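Local coordinates for protein adenosylmethionine-8-amino-7-oxononanoate aminotransferase (PDB 6ZHK) that probably transfers the amino group of S-adenosyl-L-methionine to 8-amino-7-oxononanoate in biotin biosynthesis, with pyridoxal 5'-phosphate as cofactor, at residues L100-L105 against T114-S119; R140-R145 against E260-F265; F148-E153 against C230-G235; Y307-A312 against Q343-A348; K380-V385 against A456-I461. All coordinates share one frame; numbering follows the deposited sequence. Where two conformers were deposited one is given.

In the fold
From the N terminus, contact 1 comes first and closes a loop of eight residues, holding helix 96-108 against strand 115-119, outermost of the seven-stranded sheet within this chain. Contact 2 opens next, after helix 122-140, and closes at the end of helix 250-261. Contact 3 is nested inside that long loop and pairs two inner strands of the same sheet; the two meet where I264 O faces V231 N. Contact 4 follows in series, joining the approach to strand 311-315 to helix 343-358, and touches contact 1 through S119 with A311 and L101 with L310. Contact 5, last and remote from the others, ties the turn before strand 385-391 to helix 447-463. No two contacts cross.

Contact 1: residues L100-L105 against T114-S119; sequences LLAKKL and TKVFYS
Y118 OH is hydrogen-bonded to S98 O, in the first turn of helix 96-108, and lies 3.0 Å from A102 N, at an angle too poor for a second bond. With CG anti to its backbone N (chi1 177°), L101 has that carbon 3.4 Å from Y118 OH, and A102 CB comes within 3.5 Å of the same oxygen. The ring is flanked obliquely by L101 CD2, 3.9 Å from Y118 CE1, and by L105 CD1, 4.1 Å from the same carbon. Helix and strand run at 129° to each other in this class-III aminotransferase, strand 115-119 being the outermost of the seven-stranded sheet within the chain. A phenylalanine at Y118 would lack the hydroxyl, and S98 O would probably lose this donor while a gap opened beside A102. V116 packs beside the ring, its CG1 over one face toward the rim, its CB 4.1 Å from A102 CB and its CG2 4.2 Å from L105 CB. On the second subunit, I21 packs on A102 and W22 meets F117 edge to face.

Contact 2: residues R140-R145 against E260-F265; sequences RGDKGR and ENDVIF
The backbones stay well apart, with 9.7 Å between the CA atoms of R145 and V263, and each segment has just left a helix through a Schellman motif, at G141 and at D262. Long side chains span the distance. R140 meets D262 tip to tip and nearly coplanar, NH1 bonding OD2 at 2.7 Å and NH2 bonding OD1 at 3.1 Å, both on syn lone pairs. The side of the same guanidinium, NE and NH1, grips D142. R145 crosses D262 at about a right angle: NH1 bonds D262 O at 3.0 Å, while NH2 makes a weak bond to D262 OD2 and another bond, of 3.3 Å, to D142 OD2. An alanine at R140 would probably leave D262 OD1 without this donor and the two carboxylates, 4.4 Å apart at OD2, with R145 as the remaining arginine to offset their repulsion. Two arginines balance two aspartates in this salt-bridge network, which is likely to keep both acids ionised and links the ends of helices 122-140 and 250-261.

Contact 3: residues F148-E153 against C230-G235; sequences FISVKE and CVILEG
V231 lays its CG2 methyl against I149, 3.7 Å from CB, the two side chains crossing at a slant on one face of the sheet. CG2 gets there by standing anti to the carbonyl carbon of its own residue, beside the backbone N. Further along, V151 CG1 touches L233 CD2 at 3.8 Å, the chains at about a right angle. Helices 211-224 and 250-261 cover this apolar row. The backbones pair as parallel neighbours inside the seven-stranded sheet of the class-III aminotransferase fold: I149 N donates to C230 O at 3.0 Å, and I149 O accepts from I232 N at 3.1 Å. On the other face, where I266 lies against C230 and I232, F148 CB meets C230 SG at 3.9 Å while the F148 ring leads away to H184. The I232 side chain is about 5 Å from that of D268, a predicted pyridoxal phosphate ligand. S150 bonds through OG to V165 O and sets its CB 4.0 Å from I232 CG2. At the C-terminal end of the pair a water bridges the segments, donating to E153 O and, at 2.7 Å, to E234 OE2, an oxygen that also accepts from Y155 N.

Contact 4: residues Y307-A312 against Q343-A348; sequences YLPLAA and QLLCSA
L345 is the pivot of this packing, set crosswise to L308 and P309 and obliquely to L310. It joins the start of helix 343-358 to the loop that leads into strand 311-315, beside strand 115-119 in the seven-stranded sheet of this class-III aminotransferase. L308 approaches from one side: its CB lies 3.9 Å from L345 CD2, and its CD1 reaches past to the helix backbone, 3.5 Å from L344 O, and to A348 CB at 4.2 Å. L310, two residues on, meets L345 with CD1 3.8 Å from L345 CB. Its CG stands anti to the backbone N (chi1 -173°), and beyond it CD2 lies against the L345 carbonyl and C346 CA. L344 O, the carbonyl beside L308, is held within the helix by two donors on the same face of its plane, S347 OG and A348 N. The second subunit closes in here as well, its L344 packing on L308 and its Y339 on P309. The P309 side chain is about 9 Å from that of K301, the predicted cofactor lysine, which carries no cofactor here. Between the leucines, L345 CD1 presses on the carbonyl of P309, only 3.1 Å from its O.

Contact 5: residues K380-V385 against A456-I461; sequences KELEHV and ALYEAI
E381 comes first against Y458, its OE1 at the edge of the ring, 3.7 Å from CE2, with the carboxylate turned 75° from the ring plane. L382 then divides its two methyls between two helix residues. CD2 sits over a face of the Y458 ring in a CH-pi contact, 3.8 Å from the centroid and 29° off the normal. CD1 turns to I461 and meets CG2 at 3.6 Å. Y458 places CG anti to its backbone N (chi1 -180°), and beyond it the ring leans toward the loop. From L382 the chain makes a type I beta turn, V385 N bonding L382 O at 3.3 Å, which returns V385 to the helix; its CG2 touches I461 CD1 at 4.0 Å, the side chains at about a right angle. The turn thus feeds strand 385-391 while resting on helix 447-463. V385 also packs on I397 of strand 394-399, I461 on I437 of strand 436-439, and L457 on V419 and L423 of helix 415-425.

Contact 1: residues L100-L105 against T114-S119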
# COMPACT_ATOMS: atom_id res chain seq x y z
N LEU A 100 -20.59 -5.87 0.43
CA LEU A 100 -21.13 -6.39 -0.83
C LEU A 100 -20.01 -6.95 -1.71
O LEU A 100 -20.11 -7.99 -2.34
CB LEU A 100 -21.87 -5.27 -1.56
CG LEU A 100 -23.02 -4.60 -0.81
CD1 LEU A 100 -23.62 -3.47 -1.64
CD2 LEU A 100 -24.11 -5.64 -0.54
N LEU A 101 -18.89 -6.22 -1.76
CA LEU A 101 -17.77 -6.67 -2.56
C LEU A 101 -17.16 -7.96 -1.99
O LEU A 101 -16.75 -8.85 -2.79
CB LEU A 101 -16.71 -5.55 -2.55
CG LEU A 101 -15.45 -5.96 -3.30
CD1 LEU A 101 -15.77 -6.34 -4.78
CD2 LEU A 101 -14.45 -4.80 -3.27
N ALA A 102 -17.13 -8.13 -0.65
CA ALA A 102 -16.45 -9.32 -0.12
C ALA A 102 -17.27 -10.55 -0.54
O ALA A 102 -16.74 -11.57 -0.92
CB ALA A 102 -16.25 -9.28 1.39
N LYS A 103 -18.60 -10.43 -0.46
CA LYS A 103 -19.44 -11.55 -0.88
C LYS A 103 -19.22 -11.84 -2.38
O LYS A 103 -19.13 -12.99 -2.79
CB LYS A 103 -20.89 -11.24 -0.57
CG LYS A 103 -21.88 -12.30 -1.11
CD LYS A 103 -23.27 -12.16 -0.47
CE LYS A 103 -24.35 -13.01 -1.12
NZ LYS A 103 -23.82 -14.33 -1.52
N LYS A 104 -19.15 -10.80 -3.21
CA LYS A 104 -18.96 -11.07 -4.63
C LYS A 104 -17.62 -11.77 -4.89
O LYS A 104 -17.54 -12.66 -5.74
CB LYS A 104 -18.97 -9.77 -5.44
CG LYS A 104 -20.29 -9.02 -5.56
CD LYS A 104 -21.45 -9.77 -6.19
CE LYS A 104 -22.53 -8.80 -6.68
NZ LYS A 104 -23.84 -9.49 -6.73
N LEU A 105 -16.55 -11.31 -4.22
CA LEU A 105 -15.22 -11.89 -4.41
C LEU A 105 -15.19 -13.36 -3.98
O LEU A 105 -14.61 -14.16 -4.69
CB LEU A 105 -14.17 -11.09 -3.62
CG LEU A 105 -13.84 -9.74 -4.26
CD1 LEU A 105 -12.97 -8.89 -3.33
CD2 LEU A 105 -13.20 -9.88 -5.64
N THR A 114 -12.91 -18.42 0.92
CA THR A 114 -14.13 -18.05 1.61
C THR A 114 -13.95 -16.80 2.46
O THR A 114 -14.91 -16.36 3.11
CB THR A 114 -14.58 -19.20 2.52
OG1 THR A 114 -13.44 -19.61 3.26
CG2 THR A 114 -15.08 -20.39 1.74
N LYS A 115 -12.73 -16.27 2.54
CA LYS A 115 -12.54 -15.12 3.44
C LYS A 115 -11.73 -14.06 2.70
O LYS A 115 -10.90 -14.44 1.85
CB LYS A 115 -11.77 -15.53 4.69
CG LYS A 115 -12.57 -16.48 5.63
CD LYS A 115 -13.75 -15.76 6.24
CE LYS A 115 -14.53 -16.60 7.24
NZ LYS A 115 -15.54 -17.43 6.54
N VAL A 116 -11.95 -12.78 3.01
CA VAL A 116 -11.38 -11.68 2.24
C VAL A 116 -10.73 -10.71 3.23
O VAL A 116 -11.42 -10.27 4.15
CB VAL A 116 -12.48 -10.91 1.44
CG1 VAL A 116 -11.93 -9.61 0.87
CG2 VAL A 116 -13.00 -11.78 0.31
N PHE A 117 -9.43 -10.44 3.05
CA PHE A 117 -8.75 -9.43 3.84
C PHE A 117 -8.28 -8.37 2.84
O PHE A 117 -7.46 -8.66 1.96
CB PHE A 117 -7.52 -10.06 4.53
CG PHE A 117 -6.95 -9.18 5.60
CD1 PHE A 117 -6.25 -8.02 5.28
CD2 PHE A 117 -7.17 -9.49 6.93
CE1 PHE A 117 -5.82 -7.15 6.29
CE2 PHE A 117 -6.71 -8.65 7.94
CZ PHE A 117 -6.08 -7.47 7.61
N TYR A 118 -8.72 -7.11 3.01
CA TYR A 118 -8.45 -6.09 2.01
C TYR A 118 -7.17 -5.32 2.32
O TYR A 118 -6.78 -5.19 3.46
CB TYR A 118 -9.54 -5.01 2.07
CG TYR A 118 -10.90 -5.48 1.52
CD1 TYR A 118 -11.05 -5.73 0.17
CD2 TYR A 118 -12.01 -5.61 2.36
CE1 TYR A 118 -12.30 -6.11 -0.35
CE2 TYR A 118 -13.26 -5.96 1.86
CZ TYR A 118 -13.38 -6.24 0.51
OH TYR A 118 -14.59 -6.58 -0.04
N SER A 119 -6.57 -4.77 1.26
CA SER A 119 -5.44 -3.86 1.35
C SER A 119 -5.47 -2.98 0.10
O SER A 119 -6.45 -3.02 -0.66
CB SER A 119 -4.11 -4.60 1.49
OG SER A 119 -3.86 -5.46 0.40

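Contact 2: residues R140-R145 against E260-F265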
# COMPACT_ATOMS: atom_id res chain seq x y z
N ARG A 140 -0.79 -22.88 15.13
CA ARG A 140 -1.16 -24.29 15.05
C ARG A 140 -0.19 -25.15 15.86
O ARG A 140 -0.44 -26.35 16.07
CB ARG A 140 -1.10 -24.77 13.60
CG ARG A 140 -1.85 -26.08 13.35
CD ARG A 140 -1.75 -26.41 11.87
NE ARG A 140 -0.41 -26.84 11.42
CZ ARG A 140 -0.17 -27.57 10.35
NH1 ARG A 140 1.05 -27.96 10.09
NH2 ARG A 140 -1.15 -27.87 9.51
N GLY A 141 0.90 -24.56 16.37
CA GLY A 141 1.83 -25.31 17.22
C GLY A 141 3.04 -25.85 16.49
O GLY A 141 3.91 -26.50 17.10
N ASP A 142 3.19 -25.54 15.20
CA ASP A 142 4.41 -25.93 14.49
C ASP A 142 5.59 -25.05 14.87
O ASP A 142 5.40 -23.88 15.16
CB ASP A 142 4.23 -25.85 12.98
CG ASP A 142 3.08 -26.68 12.47
OD1 ASP A 142 1.95 -26.44 12.89
OD2 ASP A 142 3.33 -27.54 11.61
N LYS A 143 6.81 -25.66 14.83
CA LYS A 143 8.05 -25.02 15.27
C LYS A 143 9.04 -24.95 14.11
O LYS A 143 9.20 -25.93 13.38
CB LYS A 143 8.70 -25.76 16.46
CG LYS A 143 7.76 -26.06 17.61
CD LYS A 143 7.15 -24.79 18.20
CE LYS A 143 6.09 -25.09 19.25
NZ LYS A 143 5.33 -23.90 19.75
N GLY A 144 9.66 -23.78 13.93
CA GLY A 144 10.75 -23.64 12.98
C GLY A 144 10.31 -23.47 11.52
O GLY A 144 11.14 -23.57 10.63
N ARG A 145 9.05 -23.13 11.26
CA ARG A 145 8.67 -22.88 9.87
C ARG A 145 8.84 -21.40 9.52
O ARG A 145 7.86 -20.63 9.56
CB ARG A 145 7.18 -23.21 9.67
CG ARG A 145 6.80 -24.64 10.00
CD ARG A 145 6.44 -25.17 8.64
NE ARG A 145 5.55 -26.24 8.90
CZ ARG A 145 4.89 -26.92 7.99
NH1 ARG A 145 4.92 -26.57 6.70
NH2 ARG A 145 4.12 -27.89 8.44
N GLU A 260 0.39 -32.54 -0.31
CA GLU A 260 0.91 -33.81 0.18
C GLU A 260 1.94 -33.60 1.28
O GLU A 260 2.15 -34.51 2.08
CB GLU A 260 1.50 -34.67 -0.94
CG GLU A 260 0.39 -35.28 -1.77
CD GLU A 260 0.83 -36.11 -2.96
OE1 GLU A 260 2.05 -36.08 -3.26
OE2 GLU A 260 -0.06 -36.76 -3.58
N ASN A 261 2.52 -32.39 1.36
CA ASN A 261 3.60 -32.14 2.30
C ASN A 261 3.23 -31.10 3.34
O ASN A 261 4.12 -30.64 4.07
CB ASN A 261 4.90 -31.71 1.60
CG ASN A 261 5.55 -32.79 0.75
OD1 ASN A 261 5.36 -32.88 -0.48
ND2 ASN A 261 6.40 -33.58 1.37
N ASP A 262 1.94 -30.75 3.46
CA ASP A 262 1.47 -29.92 4.55
C ASP A 262 2.14 -28.56 4.50
O ASP A 262 2.54 -28.05 5.54
CB ASP A 262 1.71 -30.56 5.93
CG ASP A 262 1.05 -29.82 7.09
OD1 ASP A 262 -0.07 -29.25 6.91
OD2 ASP A 262 1.69 -29.77 8.17
N VAL A 263 2.27 -27.98 3.29
CA VAL A 263 2.75 -26.61 3.15
C VAL A 263 1.66 -25.71 2.55
O VAL A 263 1.02 -26.08 1.59
CB VAL A 263 4.04 -26.55 2.30
CG1 VAL A 263 4.53 -25.10 2.04
CG2 VAL A 263 5.14 -27.46 2.86
N ILE A 264 1.49 -24.48 3.06
CA ILE A 264 0.58 -23.47 2.47
C ILE A 264 1.09 -23.06 1.08
O ILE A 264 2.29 -22.79 0.87
CB ILE A 264 0.44 -22.24 3.39
CG1 ILE A 264 -0.60 -22.50 4.49
CG2 ILE A 264 0.00 -21.01 2.58
CD1 ILE A 264 -0.53 -21.44 5.61
N PHE A 265 0.14 -22.98 0.12
CA PHE A 265 0.48 -22.54 -1.22
C PHE A 265 -0.21 -21.20 -1.45
O PHE A 265 -1.44 -21.09 -1.32
CB PHE A 265 0.02 -23.56 -2.29
CG PHE A 265 0.32 -23.16 -3.72
CD1 PHE A 265 1.49 -22.47 -4.04
CD2 PHE A 265 -0.55 -23.47 -4.75
CE1 PHE A 265 1.78 -22.10 -5.35
CE2 PHE A 265 -0.28 -23.08 -6.07
CZ PHE A 265 0.89 -22.41 -6.36

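Contact 3: residues F148-E153 against C230-G235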
# COMPACT_ATOMS: atom_id res chain seq x y z
N PHE A 148 10.75 -19.98 3.21
CA PHE A 148 9.75 -20.10 2.18
C PHE A 148 10.41 -20.71 0.95
O PHE A 148 11.63 -20.78 0.88
CB PHE A 148 9.20 -18.73 1.82
CG PHE A 148 10.27 -17.87 1.24
CD1 PHE A 148 11.06 -17.08 2.06
CD2 PHE A 148 10.54 -17.92 -0.13
CE1 PHE A 148 12.10 -16.36 1.52
CE2 PHE A 148 11.57 -17.18 -0.68
CZ PHE A 148 12.35 -16.39 0.17
N ILE A 149 9.59 -21.14 0.02
CA ILE A 149 10.07 -21.56 -1.28
C ILE A 149 9.40 -20.71 -2.34
O ILE A 149 8.17 -20.51 -2.35
CB ILE A 149 9.68 -23.05 -1.51
CG1 ILE A 149 10.51 -23.98 -0.63
CG2 ILE A 149 9.94 -23.35 -2.98
CD1 ILE A 149 10.03 -25.44 -0.62
N SER A 150 10.20 -20.25 -3.29
CA SER A 150 9.66 -19.54 -4.43
C SER A 150 10.54 -19.88 -5.65
O SER A 150 11.19 -20.94 -5.65
CB SER A 150 9.65 -18.09 -4.08
OG SER A 150 9.03 -17.35 -5.12
N VAL A 151 10.54 -19.01 -6.67
CA VAL A 151 11.34 -19.22 -7.88
C VAL A 151 12.21 -18.03 -8.18
O VAL A 151 11.86 -16.89 -7.89
CB VAL A 151 10.49 -19.60 -9.11
CG1 VAL A 151 9.90 -21.00 -8.94
CG2 VAL A 151 9.41 -18.57 -9.45
N LYS A 152 13.37 -18.32 -8.77
CA LYS A 152 14.23 -17.26 -9.29
C LYS A 152 13.46 -16.50 -10.37
O LYS A 152 12.71 -17.11 -11.16
CB LYS A 152 15.49 -17.88 -9.86
CG LYS A 152 16.47 -18.45 -8.83
CD LYS A 152 17.54 -19.31 -9.50
CE LYS A 152 18.08 -20.38 -8.57
NZ LYS A 152 19.45 -20.82 -8.95
N GLU A 153 13.66 -15.18 -10.37
CA GLU A 153 13.07 -14.26 -11.34
C GLU A 153 11.59 -14.02 -11.04
O GLU A 153 10.96 -13.26 -11.77
CB GLU A 153 13.16 -14.77 -12.79
CG GLU A 153 14.56 -14.83 -13.42
CD GLU A 153 14.66 -15.54 -14.78
OE1 GLU A 153 13.61 -15.82 -15.44
OE2 GLU A 153 15.80 -15.87 -15.18
N CYS A 230 5.50 -21.26 3.52
CA CYS A 230 4.73 -21.23 2.28
C CYS A 230 5.60 -21.52 1.06
O CYS A 230 6.82 -21.55 1.16
CB CYS A 230 4.10 -19.84 2.11
SG CYS A 230 5.32 -18.57 1.66
N VAL A 231 4.92 -21.87 -0.05
CA VAL A 231 5.41 -21.82 -1.42
C VAL A 231 4.58 -20.73 -2.09
O VAL A 231 3.39 -20.66 -1.84
CB VAL A 231 5.22 -23.17 -2.14
CG1 VAL A 231 5.40 -22.96 -3.66
CG2 VAL A 231 6.18 -24.24 -1.58
N ILE A 232 5.20 -19.78 -2.78
CA ILE A 232 4.47 -18.70 -3.43
C ILE A 232 4.95 -18.63 -4.87
O ILE A 232 6.17 -18.79 -5.13
CB ILE A 232 4.61 -17.36 -2.69
CG1 ILE A 232 3.84 -16.27 -3.47
CG2 ILE A 232 6.07 -17.00 -2.55
CD1 ILE A 232 3.79 -14.90 -2.75
N LEU A 233 3.98 -18.53 -5.80
CA LEU A 233 4.23 -18.42 -7.24
C LEU A 233 3.27 -17.40 -7.80
O LEU A 233 2.19 -17.18 -7.23
CB LEU A 233 3.89 -19.80 -7.90
CG LEU A 233 4.81 -20.95 -7.49
CD1 LEU A 233 4.39 -22.26 -8.18
CD2 LEU A 233 6.23 -20.61 -7.87
N GLU A 234 3.60 -16.87 -8.99
CA GLU A 234 2.66 -16.05 -9.76
C GLU A 234 1.60 -16.93 -10.46
O GLU A 234 1.80 -18.12 -10.61
CB GLU A 234 3.46 -15.24 -10.79
CG GLU A 234 4.28 -14.11 -10.13
CD GLU A 234 5.25 -13.41 -11.07
OE1 GLU A 234 4.78 -12.63 -11.88
OE2 GLU A 234 6.47 -13.76 -11.08
N GLY A 235 0.52 -16.33 -10.97
CA GLY A 235 -0.64 -17.07 -11.49
C GLY A 235 -0.44 -17.52 -12.95
O GLY A 235 -1.20 -17.17 -13.85
O HOH W 1 8.16 -12.55 -12.74

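Contact 4: residues Y307-A312 against Q343-A348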
# COMPACT_ATOMS: atom_id res chain seq x y z
N TYR A 307 -8.80 1.70 -11.96
CA TYR A 307 -9.07 3.10 -11.65
C TYR A 307 -8.64 3.52 -10.27
O TYR A 307 -8.41 4.73 -10.03
CB TYR A 307 -10.55 3.50 -11.81
CG TYR A 307 -11.05 3.52 -13.25
CD1 TYR A 307 -10.22 3.13 -14.31
CD2 TYR A 307 -12.34 3.97 -13.56
CE1 TYR A 307 -10.66 3.18 -15.62
CE2 TYR A 307 -12.79 3.98 -14.88
CZ TYR A 307 -11.96 3.58 -15.92
OH TYR A 307 -12.43 3.62 -17.24
N LEU A 308 -8.49 2.54 -9.36
CA LEU A 308 -8.09 2.87 -7.99
C LEU A 308 -7.25 1.70 -7.41
O LEU A 308 -7.35 0.54 -7.83
CB LEU A 308 -9.37 3.08 -7.14
CG LEU A 308 -10.03 4.46 -7.20
CD1 LEU A 308 -11.43 4.39 -6.56
CD2 LEU A 308 -9.17 5.51 -6.45
N PRO A 309 -6.47 1.98 -6.36
CA PRO A 309 -5.67 0.95 -5.69
C PRO A 309 -6.51 0.16 -4.70
O PRO A 309 -6.59 0.49 -3.52
CB PRO A 309 -4.56 1.77 -5.01
CG PRO A 309 -5.23 3.02 -4.65
CD PRO A 309 -6.15 3.32 -5.82
N LEU A 310 -6.97 -1.00 -5.16
CA LEU A 310 -7.48 -1.98 -4.20
C LEU A 310 -6.76 -3.32 -4.36
O LEU A 310 -6.46 -3.73 -5.48
CB LEU A 310 -8.99 -2.16 -4.40
CG LEU A 310 -9.67 -3.05 -3.35
CD1 LEU A 310 -9.53 -2.41 -1.96
CD2 LEU A 310 -11.15 -3.19 -3.71
N ALA A 311 -6.49 -3.98 -3.24
CA ALA A 311 -6.02 -5.34 -3.33
C ALA A 311 -6.76 -6.20 -2.31
O ALA A 311 -7.47 -5.69 -1.43
CB ALA A 311 -4.54 -5.38 -3.19
N ALA A 312 -6.69 -7.53 -2.49
CA ALA A 312 -7.32 -8.45 -1.53
C ALA A 312 -6.48 -9.72 -1.37
O ALA A 312 -5.83 -10.18 -2.33
CB ALA A 312 -8.69 -8.82 -2.08
N GLN A 343 -14.42 2.84 0.94
CA GLN A 343 -15.65 2.74 0.14
C GLN A 343 -15.45 3.11 -1.34
O GLN A 343 -16.01 2.44 -2.20
CB GLN A 343 -16.82 3.58 0.70
CG GLN A 343 -17.38 3.00 2.00
CD GLN A 343 -16.72 3.52 3.26
OE1 GLN A 343 -15.49 3.58 3.41
NE2 GLN A 343 -17.55 3.72 4.25
N LEU A 344 -14.70 4.19 -1.63
CA LEU A 344 -14.41 4.49 -3.04
C LEU A 344 -13.70 3.34 -3.75
O LEU A 344 -14.09 2.96 -4.87
CB LEU A 344 -13.62 5.79 -3.14
CG LEU A 344 -14.32 7.01 -2.54
CD1 LEU A 344 -13.47 8.24 -2.81
CD2 LEU A 344 -15.82 7.20 -3.08
N LEU A 345 -12.68 2.72 -3.10
CA LEU A 345 -11.95 1.63 -3.74
C LEU A 345 -12.96 0.52 -4.01
O LEU A 345 -12.93 -0.06 -5.09
CB LEU A 345 -10.82 1.05 -2.85
CG LEU A 345 -9.90 2.09 -2.21
CD1 LEU A 345 -8.73 1.45 -1.48
CD2 LEU A 345 -9.31 3.01 -3.27
N CYS A 346 -13.84 0.24 -3.04
CA CYS A 346 -14.66 -0.95 -3.19
C CYS A 346 -15.78 -0.68 -4.20
O CYS A 346 -16.23 -1.59 -4.93
CB CYS A 346 -15.30 -1.28 -1.84
SG CYS A 346 -14.14 -1.99 -0.65
N SER A 347 -16.20 0.57 -4.27
CA SER A 347 -17.24 0.92 -5.26
C SER A 347 -16.72 0.67 -6.69
O SER A 347 -17.49 0.13 -7.50
CB SER A 347 -17.70 2.34 -5.06
OG SER A 347 -16.69 3.24 -5.52
N ALA A 348 -15.44 1.03 -7.00
CA ALA A 348 -14.89 0.78 -8.33
C ALA A 348 -14.91 -0.72 -8.62
O ALA A 348 -15.26 -1.15 -9.73
CB ALA A 348 -13.53 1.37 -8.56

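Contact 5: residues K380-V385 against A456-I461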
# COMPACT_ATOMS: atom_id res chain seq x y z
N LYS A 380 7.62 -13.53 -35.42
CA LYS A 380 8.56 -14.61 -35.22
C LYS A 380 9.58 -14.62 -36.36
O LYS A 380 10.72 -15.00 -36.12
CB LYS A 380 7.83 -15.96 -35.05
CG LYS A 380 7.50 -16.36 -33.61
CD LYS A 380 7.25 -17.85 -33.43
N GLU A 381 9.21 -14.13 -37.55
CA GLU A 381 10.09 -14.14 -38.72
C GLU A 381 11.19 -13.08 -38.65
O GLU A 381 12.20 -13.23 -39.31
CB GLU A 381 9.39 -13.71 -40.01
CG GLU A 381 8.06 -14.37 -40.33
CD GLU A 381 7.19 -13.49 -41.22
OE1 GLU A 381 7.39 -12.23 -41.24
OE2 GLU A 381 6.27 -14.04 -41.89
N LEU A 382 11.00 -12.02 -37.86
CA LEU A 382 11.90 -10.87 -37.92
C LEU A 382 13.26 -11.23 -37.34
O LEU A 382 13.33 -11.98 -36.36
CB LEU A 382 11.32 -9.74 -37.05
CG LEU A 382 9.98 -9.15 -37.44
CD1 LEU A 382 9.52 -8.13 -36.38
CD2 LEU A 382 10.04 -8.49 -38.82
N GLU A 383 14.32 -10.57 -37.84
CA GLU A 383 15.70 -10.87 -37.51
C GLU A 383 15.99 -10.73 -36.01
O GLU A 383 16.86 -11.45 -35.49
CB GLU A 383 16.63 -9.98 -38.33
CG GLU A 383 18.13 -10.12 -38.00
CD GLU A 383 19.10 -9.14 -38.66
OE1 GLU A 383 18.76 -8.62 -39.73
OE2 GLU A 383 20.20 -8.86 -38.10
N HIS A 384 15.37 -9.77 -35.31
CA HIS A 384 15.80 -9.53 -33.94
C HIS A 384 14.77 -10.02 -32.91
O HIS A 384 14.87 -9.65 -31.75
CB HIS A 384 16.06 -8.04 -33.71
CG HIS A 384 16.96 -7.47 -34.75
ND1 HIS A 384 18.28 -7.87 -34.86
CD2 HIS A 384 16.77 -6.53 -35.69
CE1 HIS A 384 18.85 -7.23 -35.85
NE2 HIS A 384 17.95 -6.39 -36.37
N VAL A 385 13.81 -10.86 -33.31
CA VAL A 385 12.85 -11.45 -32.39
C VAL A 385 13.33 -12.85 -32.01
O VAL A 385 13.41 -13.74 -32.87
CB VAL A 385 11.44 -11.49 -33.01
CG1 VAL A 385 10.41 -12.21 -32.15
CG2 VAL A 385 10.93 -10.08 -33.36
N ALA A 456 1.89 -2.43 -36.31
CA ALA A 456 2.83 -1.38 -35.92
C ALA A 456 4.05 -1.96 -35.21
O ALA A 456 5.16 -1.41 -35.31
CB ALA A 456 2.15 -0.39 -34.99
N LEU A 457 3.86 -3.05 -34.45
CA LEU A 457 5.01 -3.62 -33.74
C LEU A 457 6.01 -4.22 -34.75
O LEU A 457 7.24 -4.10 -34.61
CB LEU A 457 4.49 -4.66 -32.73
CG LEU A 457 5.53 -5.28 -31.79
CD1 LEU A 457 6.31 -4.23 -30.99
CD2 LEU A 457 4.89 -6.29 -30.85
N TYR A 458 5.45 -4.89 -35.75
CA TYR A 458 6.25 -5.45 -36.84
C TYR A 458 7.14 -4.37 -37.48
O TYR A 458 8.35 -4.53 -37.58
CB TYR A 458 5.31 -6.14 -37.85
CG TYR A 458 6.00 -6.76 -39.04
CD1 TYR A 458 6.31 -6.04 -40.20
CD2 TYR A 458 6.32 -8.12 -39.03
CE1 TYR A 458 6.92 -6.66 -41.29
CE2 TYR A 458 6.91 -8.75 -40.11
CZ TYR A 458 7.23 -8.02 -41.25
OH TYR A 458 7.81 -8.70 -42.29
N GLU A 459 6.57 -3.23 -37.85
CA GLU A 459 7.30 -2.12 -38.43
C GLU A 459 8.23 -1.47 -37.40
O GLU A 459 9.33 -1.04 -37.74
CB GLU A 459 6.32 -1.00 -38.80
CG GLU A 459 5.36 -1.31 -39.93
CD GLU A 459 4.32 -0.21 -40.12
OE1 GLU A 459 4.40 0.84 -39.42
OE2 GLU A 459 3.48 -0.38 -41.01
N ALA A 460 7.79 -1.36 -36.13
CA ALA A 460 8.61 -0.68 -35.14
C ALA A 460 9.91 -1.44 -34.90
O ALA A 460 10.96 -0.83 -34.69
CB ALA A 460 7.79 -0.51 -33.86
N ILE A 461 9.79 -2.78 -34.91
CA ILE A 461 10.94 -3.62 -34.64
C ILE A 461 11.90 -3.48 -35.82
O ILE A 461 13.09 -3.38 -35.58
CB ILE A 461 10.49 -5.06 -34.35
CG1 ILE A 461 9.76 -5.13 -33.00
CG2 ILE A 461 11.69 -6.00 -34.40
CD1 ILE A 461 9.18 -6.53 -32.75